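Local coordinates for succinate dehydrogenase subunit A (Mycolicibacterium smegmatis MC2 51, PDB 6LUM), which probably oxidises succinate to fumarate, as the FAD-carrying flavoprotein subunit of the respiratory succinate dehydrogenase complex, at residues L77-A82 with M549-A554; P103-P108 with A132-D137; A168-P173 with N423-P428; R208-T213 with S461-A466; E449-I454 with S490-H495. One frame throughout, in Å; residues are numbered along the deposited sequence.

Interaction 1 (L77-A82 with M549-A554); sequences LADQDA and MRHTMA
Leu77 and Met549 mark the closest backbone approach, with 6.7 Å between their CA atoms, where the loop leading into helix 80-100 passes strand 550-556. From there the backbones separate, leaving Leu77, Asp79 and His551 to make most of the contact. The CG of Leu77 is anti to the backbone N (chi1 -151°), and its CD1 lies against the strand backbone, 4.1 Å from Arg550 N. The rest of the isobutyl group passes the imidazole in the opposing sense, with Leu77 CG 4.1 Å from His551 CE1 and Leu77 CD2 near ND1. Further along, Asp79 and His551 reach toward each other tip to tip. Asp79 OD1 stands at the ring edge, 3.7 Å from His551 NE2, and the carboxylate and ring planes are 81° apart. Both groups have firmer polar partners elsewhere: His551 ND1 is hydrogen-bonded to Asp236 OD2, and Asp79 OD1 accepts a bond from Val573 N. The contact joins the FAD-binding part of the chain to its C-terminal part inside the protein. Its chemistry is mixed: a leucine packs past the imidazole, while a carboxylate set beyond hydrogen-bonding distance would act on the ring mainly through its electrostatic field.

Interaction 2 (P103-P108 with A132-D137); sequences PFNRTP and ACYAAD
Asn105 and Tyr134 meet side chain to side chain, crossing at about a right angle. Asn105 CB sits over one face of the phenol ring, offset toward the rim, in a CH-pi contact 4.2 Å from the ring centroid and 23° off the normal. The CB of Tyr134 points away from the other segment, yet its ring comes back to meet Asn105. The same pair is tied through the backbone: Asn105 N donates to Tyr134 O over 3.1 Å in a nearly straight bond (169° at the hydrogen). Beyond the segments, Tyr134 OH is hydrogen-bonded to Asp113 OD2, and its ring makes a cation-pi contact with Arg115. Ala135 follows closely, its CA 4.1 Å from Phe104 CA and its methyl beside Pro103 O. Phe104 turns its ring edge to the tyrosine carbonyl and rests CE1 3.9 Å from Cys133 CB. The contact closes the loop after helix 80-100 onto the end of the weakly bonded strand 132-133 and the residues after it, in the FAD-binding domain. Arg165 of subunit B is hydrogen-bonded to Phe104 O. One backbone bond thus joins the segments, with a tyrosine face, a phenylalanine edge and an alanine methyl packed beside it, where the iron-sulphur subunit docks.

Interaction 3 (A168-P173 with N423-P428); sequences ALTETP and NFVDMP
Thr170 faces Pro428 and Val425 from strand 162-172, which is followed by strands 175-185 and 191-195 in a beta-meander, part of a mixed sheet that strand 3-6 completes. Strand 162-172 is outermost in that sheet within this chain, and the loop after helix 399-421 runs past it at the protein surface. The CB of Thr170 points toward this loop, and the two backbones come nearest here, with 6.3 Å between the CA atoms of Thr170 and Pro428. Beyond CB the side chain forks. OG1 lies between the backbone N and the carbonyl carbon (chi1 77°) and takes the branch toward Val425, whose CG1 is 4.1 Å from the hydroxyl oxygen. The threonine and valine side chains pass one another, pointing opposite ways. The methyl branch, CG2, is anti to the carbonyl carbon and carries the closer packing: it is 3.5 Å from Pro428 CD and 3.6 Å from Pro428 CG. The methyl thus sits against the CG-CD side of the ring, the two side chains roughly perpendicular. On the sheet itself Thr170 also touches Val177 and Thr179 of the next strand. No hydrogen bond links the two segments; they meet by van der Waals packing of small side chains. Phe424, earlier in the loop, makes a cation-pi contact with Arg6 of strand 3-6. Two residues along from Thr170, Thr172 hydrogen-bonds through OG1 to Gly175 O across the turn into the next strand, and its CG2 comes to 4.3 Å from Val425 CG1.

Interaction 4 (R208-T213 with S461-A466); sequences RMYKTT and SMDNNA
Tyr210 and Thr212 each make a hydrogen bond to the end of helix 451-465. Tyr210 OH donates to Ala466 O over 2.7 Å, with a C=O...donor angle of 169°, so the hydroxyl approaches almost in line with the carbonyl bond, and Ala466 C lies in the plane of the ring at its edge. The second bond runs from backbone to side chain: Thr212 N donates to Asp463 OD1 over 3.1 Å, meeting the carboxylate from above its plane, 49° out of it. The CB of Asp463 points toward the loop, and CG, anti to the backbone N (chi1 -151°), carries the carboxylate on to Thr212 N. These bonds join a loop of the FAD-binding part, between strand 198-201 and helix 223-229, to the helical C-terminal part of the flavoprotein. With a phenylalanine in place of Tyr210, Ala466 O would probably lose its hydroxyl donor and the loop one of its two hydrogen bonds to the helix end. Apolar contacts gather round the methyl of Met462, whose chain bends at chi2 and chi3. Its CE lies 3.9 Å from Met209 SD and 4.0 Å from Tyr210 CZ. Outside the segments, Tyr210 packs edge-to-face with His240 and with Phe242, while Met209 and Met462 both touch helix 503-527. The charged groups interact more loosely. Lys211 CB rests 4.1 Å from Asp463 CB, but Lys211 NZ remains 5.9 Å from Asp463 OD2 and is hydrogen-bonded instead to Gln460 OE1.

Interaction 5 (E449-I454 with S490-H495); sequences ERVADI and SRITVH
Glu449 OE2 faces two nitrogens of Arg491, lying 3.4 Å from NH2, with which it forms a salt bridge, and 3.5 Å from NE. The carboxylate and guanidinium planes are 65° apart, so the pairing is not the flat, two-pronged kind. Glu449 is bent at chi2 (-80°), whereas Arg491 is extended from CG to NE, and the aliphatic portions also touch, with Glu449 CG 3.9 Å from Arg491 CG. Longer, weak ion pairs lie to either residue's other oxygen or nitrogen: Glu449 OE1 with Arg488, and Arg491 NH1 with Glu487. An alanine in place of Arg491 would probably leave Glu449 OE2 without its salt-bridge mate and the glutamate chain freer to turn. On the backbone side, Thr493 OG1 donates a weak hydrogen bond to Glu449 O over 3.3 Å. The contact closes a pair of successive helices in the C-terminal part of the flavoprotein, setting the start of helix 451-465 against the loop that follows helix 472-488. Arg450 occupies the N-cap position, its guanidinium forming a salt bridge with Asp453 within the same segment, and it packs on Trp65 of subunit B. Ile492 divides its branches between two residues of the first helical turn. Its CD1 is 3.9 Å from Val451 CG2, while its CG2 is 3.6 Å from Ile454 CD1, the two isoleucine side chains lying nearly perpendicular. Leu511 of helix 503-527 touches both Val451 and Ile454, and Ala508 of that helix touches Ile492.

Overall arrangement
From the N terminus, residues 77-82 open interaction 1, which closes only at 549-554 and so encloses the other four. Interaction 2 closes first, a short loop within the FAD-binding part. Interactions 3 and 4 open next, at 168-173 and 208-213, and cross: 423-428 returns to the meander sheet before 461-466 reaches the loop after strand 198-201. Interaction 5 opens at 449-454, between those two closures, and crosses interaction 4, with which it shares helix 451-465; it closes at 490-495, joining the start of that helix to the loop after helix 472-488. Interactions 1 and 4 tie the FAD-binding part to the C-terminal part, whereas interactions 2 and 5 lie on opposite sides of the chain's centre.

Interaction 1 (L77-A82 with M549-A554)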
# COMPACT_ATOMS: atom_id res chain seq x y z
N LEU D 77 8.66 -49.99 20.29
CA LEU D 77 7.21 -49.87 20.16
C LEU D 77 6.84 -48.71 19.24
O LEU D 77 5.65 -48.45 19.06
CB LEU D 77 6.55 -49.69 21.51
CG LEU D 77 5.12 -50.22 21.61
CD1 LEU D 77 5.14 -51.72 21.61
CD2 LEU D 77 4.46 -49.70 22.85
N ALA D 78 7.81 -48.01 18.68
CA ALA D 78 7.54 -46.97 17.70
C ALA D 78 7.19 -47.60 16.36
O ALA D 78 7.39 -48.79 16.13
CB ALA D 78 8.74 -46.05 17.56
N ASP D 79 6.65 -46.78 15.46
CA ASP D 79 6.36 -47.22 14.10
C ASP D 79 7.45 -46.69 13.18
O ASP D 79 7.66 -45.47 13.10
CB ASP D 79 4.99 -46.73 13.64
CG ASP D 79 3.86 -47.42 14.38
OD1 ASP D 79 4.07 -48.55 14.86
OD2 ASP D 79 2.76 -46.84 14.46
N GLN D 80 8.14 -47.60 12.49
CA GLN D 80 9.34 -47.20 11.76
C GLN D 80 9.01 -46.28 10.59
O GLN D 80 9.81 -45.40 10.26
CB GLN D 80 10.10 -48.43 11.27
CG GLN D 80 11.13 -48.96 12.24
CD GLN D 80 10.55 -49.92 13.24
OE1 GLN D 80 9.39 -50.29 13.14
NE2 GLN D 80 11.35 -50.33 14.21
N ASP D 81 7.85 -46.45 9.96
CA ASP D 81 7.44 -45.53 8.90
C ASP D 81 7.32 -44.11 9.43
O ASP D 81 7.82 -43.15 8.82
CB ASP D 81 6.12 -45.98 8.28
CG ASP D 81 5.08 -46.35 9.32
OD1 ASP D 81 5.31 -46.12 10.52
OD2 ASP D 81 4.02 -46.89 8.93
N ALA D 82 6.67 -43.96 10.58
CA ALA D 82 6.49 -42.64 11.18
C ALA D 82 7.82 -42.05 11.62
O ALA D 82 8.05 -40.85 11.46
CB ALA D 82 5.53 -42.73 12.36
N MET D 549 4.03 -56.90 22.20
CA MET D 549 4.57 -55.89 21.28
C MET D 549 3.47 -55.36 20.37
O MET D 549 3.53 -55.46 19.15
CB MET D 549 5.73 -56.46 20.48
CG MET D 549 6.45 -55.40 19.65
SD MET D 549 7.93 -55.99 18.82
CE MET D 549 9.05 -56.05 20.21
N ARG D 550 2.45 -54.78 20.98
CA ARG D 550 1.35 -54.17 20.26
C ARG D 550 0.87 -52.96 21.03
O ARG D 550 1.01 -52.88 22.25
CB ARG D 550 0.19 -55.15 20.06
CG ARG D 550 0.53 -56.35 19.20
CD ARG D 550 -0.40 -57.51 19.46
NE ARG D 550 -0.43 -57.86 20.88
CZ ARG D 550 -1.08 -58.91 21.36
NH1 ARG D 550 -1.75 -59.71 20.55
NH2 ARG D 550 -1.06 -59.17 22.66
N HIS D 551 0.32 -51.99 20.31
CA HIS D 551 -0.32 -50.86 20.96
C HIS D 551 -1.62 -51.31 21.59
O HIS D 551 -2.35 -52.14 21.03
CB HIS D 551 -0.60 -49.75 19.95
CG HIS D 551 0.63 -49.16 19.34
ND1 HIS D 551 1.61 -48.55 20.09
CD2 HIS D 551 1.02 -49.07 18.05
CE1 HIS D 551 2.56 -48.11 19.28
NE2 HIS D 551 2.23 -48.41 18.04
N THR D 552 -1.92 -50.78 22.77
CA THR D 552 -3.19 -51.01 23.42
C THR D 552 -4.16 -49.92 23.01
O THR D 552 -3.80 -48.75 22.98
CB THR D 552 -3.03 -51.01 24.94
OG1 THR D 552 -2.14 -52.06 25.33
CG2 THR D 552 -4.36 -51.22 25.61
N MET D 553 -5.39 -50.30 22.70
CA MET D 553 -6.42 -49.34 22.33
C MET D 553 -7.62 -49.54 23.24
O MET D 553 -8.03 -50.68 23.50
CB MET D 553 -6.81 -49.49 20.87
CG MET D 553 -5.64 -49.30 19.94
SD MET D 553 -6.11 -49.07 18.23
CE MET D 553 -6.83 -47.45 18.31
N ALA D 554 -8.17 -48.45 23.75
CA ALA D 554 -9.24 -48.49 24.72
C ALA D 554 -10.46 -47.78 24.17
O ALA D 554 -10.34 -46.67 23.63
CB ALA D 554 -8.81 -47.86 26.04

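Interaction 2 (P103-P108 with A132-D137)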
# COMPACT_ATOMS: atom_id res chain seq x y z
N PRO D 103 15.39 -17.04 16.13
CA PRO D 103 16.78 -16.72 16.51
C PRO D 103 17.57 -17.89 17.10
O PRO D 103 17.78 -18.00 18.29
CB PRO D 103 16.59 -15.61 17.54
CG PRO D 103 15.31 -15.91 18.15
CD PRO D 103 14.44 -16.40 17.05
N PHE D 104 18.04 -18.77 16.23
CA PHE D 104 18.93 -19.82 16.69
C PHE D 104 20.28 -19.24 17.07
O PHE D 104 20.64 -18.14 16.66
CB PHE D 104 19.12 -20.88 15.61
CG PHE D 104 17.92 -21.73 15.37
CD1 PHE D 104 17.67 -22.82 16.17
CD2 PHE D 104 17.06 -21.47 14.33
CE1 PHE D 104 16.57 -23.61 15.94
CE2 PHE D 104 15.97 -22.26 14.11
CZ PHE D 104 15.73 -23.33 14.91
N ASN D 105 21.03 -19.98 17.87
CA ASN D 105 22.41 -19.61 18.16
C ASN D 105 23.29 -19.97 16.98
O ASN D 105 23.17 -21.06 16.41
CB ASN D 105 22.91 -20.31 19.41
CG ASN D 105 22.49 -19.61 20.67
OD1 ASN D 105 21.97 -20.23 21.58
ND2 ASN D 105 22.71 -18.31 20.72
N ARG D 106 24.20 -19.07 16.63
CA ARG D 106 25.02 -19.22 15.44
C ARG D 106 26.42 -19.70 15.80
O ARG D 106 26.93 -19.44 16.90
CB ARG D 106 25.10 -17.90 14.68
CG ARG D 106 23.76 -17.39 14.26
CD ARG D 106 22.98 -18.44 13.54
NE ARG D 106 21.66 -17.95 13.17
CZ ARG D 106 21.17 -17.97 11.94
NH1 ARG D 106 21.89 -18.47 10.95
NH2 ARG D 106 19.97 -17.49 11.70
N THR D 107 27.03 -20.39 14.88
CA THR D 107 28.34 -21.02 14.78
C THR D 107 29.35 -20.02 14.22
O THR D 107 28.97 -19.09 13.50
CB THR D 107 28.26 -22.25 13.87
OG1 THR D 107 29.55 -22.84 13.71
CG2 THR D 107 27.71 -21.88 12.52
N PRO D 108 30.64 -20.16 14.56
CA PRO D 108 31.65 -19.19 14.11
C PRO D 108 31.52 -18.72 12.67
O PRO D 108 31.79 -17.55 12.38
CB PRO D 108 32.96 -19.95 14.33
CG PRO D 108 32.68 -20.75 15.56
CD PRO D 108 31.21 -21.10 15.55
N ALA D 132 21.45 -31.42 18.58
CA ALA D 132 20.36 -30.56 19.02
C ALA D 132 20.64 -29.10 18.70
O ALA D 132 21.62 -28.52 19.17
CB ALA D 132 20.14 -30.72 20.52
N CYS D 133 19.79 -28.50 17.87
CA CYS D 133 19.77 -27.07 17.70
C CYS D 133 19.18 -26.42 18.95
O CYS D 133 18.56 -27.07 19.79
CB CYS D 133 18.93 -26.68 16.49
SG CYS D 133 19.51 -27.36 14.95
N TYR D 134 19.37 -25.11 19.07
CA TYR D 134 18.85 -24.40 20.23
C TYR D 134 18.89 -22.91 19.92
O TYR D 134 19.50 -22.48 18.94
CB TYR D 134 19.62 -24.72 21.51
CG TYR D 134 21.07 -24.33 21.50
CD1 TYR D 134 21.98 -24.94 20.65
CD2 TYR D 134 21.55 -23.35 22.35
CE1 TYR D 134 23.30 -24.58 20.64
CE2 TYR D 134 22.87 -22.99 22.35
CZ TYR D 134 23.74 -23.61 21.50
OH TYR D 134 25.07 -23.25 21.50
N ALA D 135 18.21 -22.14 20.76
CA ALA D 135 18.20 -20.69 20.67
C ALA D 135 18.83 -20.03 21.87
O ALA D 135 19.52 -19.02 21.72
CB ALA D 135 16.76 -20.19 20.52
N ALA D 136 18.60 -20.57 23.05
CA ALA D 136 19.14 -20.05 24.29
C ALA D 136 18.83 -21.08 25.35
O ALA D 136 18.61 -22.25 25.04
CB ALA D 136 18.56 -18.68 24.64
N ASP D 137 18.83 -20.67 26.61
CA ASP D 137 18.16 -21.46 27.62
C ASP D 137 16.64 -21.49 27.40
O ASP D 137 15.91 -22.04 28.22
CB ASP D 137 18.46 -20.90 29.01
CG ASP D 137 18.28 -21.94 30.09
OD1 ASP D 137 18.69 -23.09 29.87
OD2 ASP D 137 17.74 -21.60 31.16

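Interaction 3 (A168-P173 with N423-P428)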
# COMPACT_ATOMS: atom_id res chain seq x y z
N ALA D 168 -19.26 -32.73 17.44
CA ALA D 168 -20.51 -33.23 16.92
C ALA D 168 -20.21 -34.19 15.78
O ALA D 168 -19.81 -33.77 14.69
CB ALA D 168 -21.40 -32.09 16.44
N LEU D 169 -20.39 -35.48 16.03
CA LEU D 169 -20.23 -36.51 15.01
C LEU D 169 -21.61 -36.85 14.46
O LEU D 169 -22.40 -37.53 15.11
CB LEU D 169 -19.58 -37.76 15.59
CG LEU D 169 -18.12 -37.77 16.02
CD1 LEU D 169 -17.64 -39.19 16.03
CD2 LEU D 169 -17.29 -36.94 15.09
N THR D 170 -21.90 -36.37 13.25
CA THR D 170 -23.13 -36.76 12.57
C THR D 170 -22.91 -38.09 11.88
O THR D 170 -21.91 -38.27 11.18
CB THR D 170 -23.55 -35.70 11.56
OG1 THR D 170 -22.74 -35.82 10.39
CG2 THR D 170 -23.39 -34.32 12.14
N GLU D 171 -23.83 -39.03 12.09
CA GLU D 171 -23.68 -40.38 11.56
C GLU D 171 -24.23 -40.41 10.14
O GLU D 171 -25.44 -40.44 9.93
CB GLU D 171 -24.37 -41.40 12.45
CG GLU D 171 -24.54 -42.77 11.79
CD GLU D 171 -23.25 -43.57 11.71
OE1 GLU D 171 -23.30 -44.73 11.25
OE2 GLU D 171 -22.19 -43.06 12.12
N THR D 172 -23.33 -40.40 9.17
CA THR D 172 -23.69 -40.70 7.80
C THR D 172 -23.90 -42.21 7.66
O THR D 172 -23.47 -42.98 8.52
CB THR D 172 -22.60 -40.23 6.85
OG1 THR D 172 -21.33 -40.69 7.32
CG2 THR D 172 -22.59 -38.72 6.77
N PRO D 173 -24.58 -42.65 6.60
CA PRO D 173 -24.73 -44.10 6.40
C PRO D 173 -23.41 -44.84 6.24
O PRO D 173 -23.35 -46.04 6.53
CB PRO D 173 -25.58 -44.20 5.13
CG PRO D 173 -25.44 -42.86 4.47
CD PRO D 173 -25.33 -41.89 5.60
N ASN D 423 -17.52 -30.62 1.01
CA ASN D 423 -18.54 -29.61 1.30
C ASN D 423 -19.12 -29.84 2.68
O ASN D 423 -18.95 -30.91 3.28
CB ASN D 423 -19.66 -29.63 0.25
CG ASN D 423 -19.34 -28.80 -0.96
OD1 ASN D 423 -19.36 -29.29 -2.09
ND2 ASN D 423 -19.06 -27.52 -0.74
N PHE D 424 -19.81 -28.83 3.19
CA PHE D 424 -20.48 -28.94 4.48
C PHE D 424 -21.45 -30.12 4.45
O PHE D 424 -22.13 -30.36 3.46
CB PHE D 424 -21.22 -27.65 4.81
CG PHE D 424 -20.35 -26.58 5.37
CD1 PHE D 424 -19.58 -25.79 4.55
CD2 PHE D 424 -20.30 -26.36 6.73
CE1 PHE D 424 -18.78 -24.80 5.08
CE2 PHE D 424 -19.51 -25.38 7.25
CZ PHE D 424 -18.75 -24.60 6.42
N VAL D 425 -21.51 -30.86 5.55
CA VAL D 425 -22.24 -32.12 5.53
C VAL D 425 -23.66 -31.93 6.02
O VAL D 425 -24.61 -32.02 5.23
CB VAL D 425 -21.50 -33.19 6.35
CG1 VAL D 425 -22.39 -34.38 6.59
CG2 VAL D 425 -20.24 -33.62 5.63
N ASP D 426 -23.82 -31.63 7.30
CA ASP D 426 -25.13 -31.57 7.96
C ASP D 426 -24.93 -30.94 9.33
O ASP D 426 -23.89 -30.36 9.63
CB ASP D 426 -25.79 -32.94 8.09
CG ASP D 426 -26.53 -33.37 6.83
OD1 ASP D 426 -27.12 -32.49 6.16
OD2 ASP D 426 -26.53 -34.57 6.52
N MET D 427 -25.96 -31.05 10.17
CA MET D 427 -25.90 -30.69 11.57
C MET D 427 -27.00 -31.44 12.32
O MET D 427 -28.14 -31.49 11.85
CB MET D 427 -26.02 -29.17 11.74
CG MET D 427 -27.29 -28.51 11.20
SD MET D 427 -28.66 -28.48 12.38
CE MET D 427 -28.06 -27.27 13.55
N PRO D 428 -26.70 -32.06 13.47
CA PRO D 428 -27.74 -32.78 14.21
C PRO D 428 -28.77 -31.82 14.78
O PRO D 428 -28.64 -30.60 14.63
CB PRO D 428 -26.96 -33.49 15.32
CG PRO D 428 -25.54 -33.44 14.91
CD PRO D 428 -25.39 -32.18 14.12

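Interaction 4 (R208-T213 with S461-A466)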
# COMPACT_ATOMS: atom_id res chain seq x y z
N ARG D 208 -1.68 -33.82 34.67
CA ARG D 208 -2.18 -33.23 35.90
C ARG D 208 -3.05 -34.18 36.69
O ARG D 208 -3.78 -33.74 37.58
CB ARG D 208 -2.95 -31.96 35.60
CG ARG D 208 -2.09 -30.74 35.60
CD ARG D 208 -1.66 -30.40 36.99
NE ARG D 208 -0.44 -29.62 37.01
CZ ARG D 208 0.22 -29.30 38.11
NH1 ARG D 208 1.33 -28.58 38.04
NH2 ARG D 208 -0.23 -29.70 39.28
N MET D 209 -3.01 -35.47 36.39
CA MET D 209 -3.59 -36.47 37.27
C MET D 209 -2.56 -37.05 38.21
O MET D 209 -2.81 -38.09 38.82
CB MET D 209 -4.25 -37.57 36.46
CG MET D 209 -3.36 -38.15 35.41
SD MET D 209 -4.26 -39.29 34.37
CE MET D 209 -3.00 -39.71 33.19
N TYR D 210 -1.41 -36.41 38.33
CA TYR D 210 -0.34 -36.81 39.22
C TYR D 210 -0.03 -35.64 40.13
O TYR D 210 0.03 -34.49 39.69
CB TYR D 210 0.90 -37.20 38.44
CG TYR D 210 0.79 -38.54 37.78
CD1 TYR D 210 0.93 -39.70 38.51
CD2 TYR D 210 0.57 -38.65 36.44
CE1 TYR D 210 0.83 -40.90 37.93
CE2 TYR D 210 0.46 -39.87 35.84
CZ TYR D 210 0.60 -40.99 36.60
OH TYR D 210 0.51 -42.22 36.02
N LYS D 211 0.17 -35.92 41.42
CA LYS D 211 0.46 -34.85 42.36
C LYS D 211 1.75 -34.14 41.98
O LYS D 211 1.77 -32.92 41.81
CB LYS D 211 0.55 -35.40 43.77
CG LYS D 211 0.47 -34.33 44.83
CD LYS D 211 0.52 -34.93 46.21
CE LYS D 211 1.60 -35.99 46.28
NZ LYS D 211 1.53 -36.76 47.55
N THR D 212 2.83 -34.90 41.84
CA THR D 212 4.13 -34.36 41.47
C THR D 212 4.28 -34.47 39.96
O THR D 212 4.53 -35.56 39.44
CB THR D 212 5.23 -35.11 42.20
OG1 THR D 212 4.93 -35.15 43.59
CG2 THR D 212 6.55 -34.39 42.03
N THR D 213 4.12 -33.35 39.27
CA THR D 213 4.18 -33.30 37.82
C THR D 213 4.85 -32.01 37.39
O THR D 213 4.96 -31.06 38.16
CB THR D 213 2.79 -33.39 37.19
OG1 THR D 213 2.91 -33.34 35.77
CG2 THR D 213 1.96 -32.25 37.64
N SER D 461 -3.63 -40.43 45.08
CA SER D 461 -3.77 -41.86 44.84
C SER D 461 -2.98 -42.29 43.62
O SER D 461 -2.30 -43.33 43.64
CB SER D 461 -5.24 -42.21 44.68
OG SER D 461 -5.40 -43.49 44.11
N MET D 462 -3.05 -41.52 42.54
CA MET D 462 -2.31 -41.87 41.33
C MET D 462 -0.82 -41.82 41.58
O MET D 462 -0.11 -42.77 41.25
CB MET D 462 -2.70 -40.94 40.19
CG MET D 462 -4.02 -41.28 39.54
SD MET D 462 -3.93 -42.72 38.48
CE MET D 462 -3.21 -42.01 37.01
N ASP D 463 -0.31 -40.75 42.17
CA ASP D 463 1.12 -40.67 42.39
C ASP D 463 1.60 -41.66 43.44
O ASP D 463 2.80 -41.95 43.51
CB ASP D 463 1.51 -39.25 42.79
CG ASP D 463 2.92 -38.90 42.37
OD1 ASP D 463 3.08 -38.01 41.52
OD2 ASP D 463 3.87 -39.51 42.89
N ASN D 464 0.71 -42.21 44.26
CA ASN D 464 1.11 -43.29 45.14
C ASN D 464 1.21 -44.61 44.39
O ASN D 464 2.21 -45.32 44.50
CB ASN D 464 0.13 -43.42 46.30
CG ASN D 464 0.64 -42.79 47.57
OD1 ASN D 464 1.83 -42.55 47.72
ND2 ASN D 464 -0.27 -42.52 48.50
N ASN D 465 0.17 -44.95 43.61
CA ASN D 465 0.03 -46.29 43.04
C ASN D 465 0.47 -46.38 41.59
O ASN D 465 1.36 -47.17 41.26
CB ASN D 465 -1.42 -46.75 43.18
CG ASN D 465 -1.88 -46.74 44.61
OD1 ASN D 465 -3.04 -46.48 44.89
ND2 ASN D 465 -0.97 -47.02 45.52
N ALA D 466 -0.13 -45.60 40.70
CA ALA D 466 0.18 -45.68 39.27
C ALA D 466 1.32 -44.74 38.90
O ALA D 466 1.20 -43.88 38.03
CB ALA D 466 -1.07 -45.39 38.45

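Interaction 5 (E449-I454 with S490-H495)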
# COMPACT_ATOMS: atom_id res chain seq x y z
N GLU D 449 -19.69 -32.04 48.36
CA GLU D 449 -18.30 -32.41 48.12
C GLU D 449 -17.53 -31.21 47.60
O GLU D 449 -18.11 -30.25 47.09
CB GLU D 449 -18.19 -33.57 47.13
CG GLU D 449 -19.01 -34.77 47.51
CD GLU D 449 -18.33 -35.63 48.55
OE1 GLU D 449 -17.14 -35.39 48.81
OE2 GLU D 449 -18.99 -36.53 49.09
N ARG D 450 -16.21 -31.26 47.73
CA ARG D 450 -15.34 -30.18 47.30
C ARG D 450 -14.48 -30.65 46.14
O ARG D 450 -13.81 -31.68 46.24
CB ARG D 450 -14.46 -29.69 48.44
CG ARG D 450 -14.02 -28.25 48.28
CD ARG D 450 -12.94 -27.89 49.27
NE ARG D 450 -13.49 -27.50 50.56
CZ ARG D 450 -13.19 -28.09 51.70
NH1 ARG D 450 -13.73 -27.67 52.83
NH2 ARG D 450 -12.33 -29.10 51.72
N VAL D 451 -14.51 -29.89 45.04
CA VAL D 451 -13.74 -30.26 43.86
C VAL D 451 -12.26 -30.35 44.19
O VAL D 451 -11.57 -31.26 43.72
CB VAL D 451 -14.00 -29.25 42.73
CG1 VAL D 451 -13.01 -29.45 41.62
CG2 VAL D 451 -15.39 -29.41 42.21
N ALA D 452 -11.76 -29.42 44.99
CA ALA D 452 -10.35 -29.46 45.36
C ALA D 452 -10.02 -30.72 46.14
O ALA D 452 -8.95 -31.31 45.96
CB ALA D 452 -9.98 -28.22 46.16
N ASP D 453 -10.94 -31.18 46.99
CA ASP D 453 -10.69 -32.39 47.76
C ASP D 453 -10.71 -33.63 46.88
O ASP D 453 -9.85 -34.50 47.01
CB ASP D 453 -11.72 -32.53 48.88
CG ASP D 453 -11.26 -31.89 50.17
OD1 ASP D 453 -10.33 -31.07 50.13
OD2 ASP D 453 -11.84 -32.21 51.23
N ILE D 454 -11.68 -33.71 45.97
CA ILE D 454 -11.73 -34.85 45.05
C ILE D 454 -10.48 -34.90 44.19
O ILE D 454 -9.88 -35.96 44.00
CB ILE D 454 -13.00 -34.79 44.19
CG1 ILE D 454 -14.23 -35.05 45.05
CG2 ILE D 454 -12.93 -35.81 43.09
CD1 ILE D 454 -15.49 -34.82 44.31
N SER D 490 -20.21 -37.21 41.46
CA SER D 490 -21.61 -37.08 41.08
C SER D 490 -22.31 -35.95 41.81
O SER D 490 -23.35 -35.47 41.35
CB SER D 490 -22.34 -38.39 41.34
OG SER D 490 -23.72 -38.26 41.09
N ARG D 491 -21.77 -35.51 42.95
CA ARG D 491 -22.40 -34.49 43.78
C ARG D 491 -21.33 -33.49 44.23
O ARG D 491 -20.75 -33.60 45.30
CB ARG D 491 -23.09 -35.15 44.96
CG ARG D 491 -22.22 -36.10 45.74
CD ARG D 491 -23.00 -36.78 46.82
NE ARG D 491 -22.12 -37.46 47.76
CZ ARG D 491 -21.73 -38.72 47.64
NH1 ARG D 491 -22.16 -39.45 46.62
NH2 ARG D 491 -20.93 -39.26 48.54
N ILE D 492 -21.11 -32.47 43.41
CA ILE D 492 -20.14 -31.43 43.75
C ILE D 492 -20.85 -30.09 43.77
O ILE D 492 -22.01 -29.98 43.38
CB ILE D 492 -18.95 -31.40 42.78
CG1 ILE D 492 -19.45 -31.43 41.34
CG2 ILE D 492 -18.00 -32.54 43.05
CD1 ILE D 492 -18.42 -31.04 40.35
N THR D 493 -20.14 -29.05 44.20
CA THR D 493 -20.70 -27.72 44.30
C THR D 493 -19.84 -26.74 43.53
O THR D 493 -18.65 -26.60 43.80
CB THR D 493 -20.79 -27.27 45.76
OG1 THR D 493 -19.49 -27.30 46.35
CG2 THR D 493 -21.71 -28.17 46.54
N VAL D 494 -20.45 -26.07 42.56
CA VAL D 494 -19.88 -24.88 41.97
C VAL D 494 -20.43 -23.69 42.73
O VAL D 494 -21.63 -23.40 42.66
CB VAL D 494 -20.21 -24.79 40.48
CG1 VAL D 494 -19.53 -23.60 39.86
CG2 VAL D 494 -19.78 -26.05 39.77
N HIS D 495 -19.57 -23.00 43.47
CA HIS D 495 -20.01 -21.94 44.37
C HIS D 495 -20.22 -20.61 43.67
O HIS D 495 -20.71 -19.68 44.30
CB HIS D 495 -19.01 -21.75 45.50
CG HIS D 495 -19.29 -22.61 46.70
ND1 HIS D 495 -18.34 -22.85 47.67
CD2 HIS D 495 -20.40 -23.27 47.08
CE1 HIS D 495 -18.86 -23.63 48.60
NE2 HIS D 495 -20.11 -23.90 48.26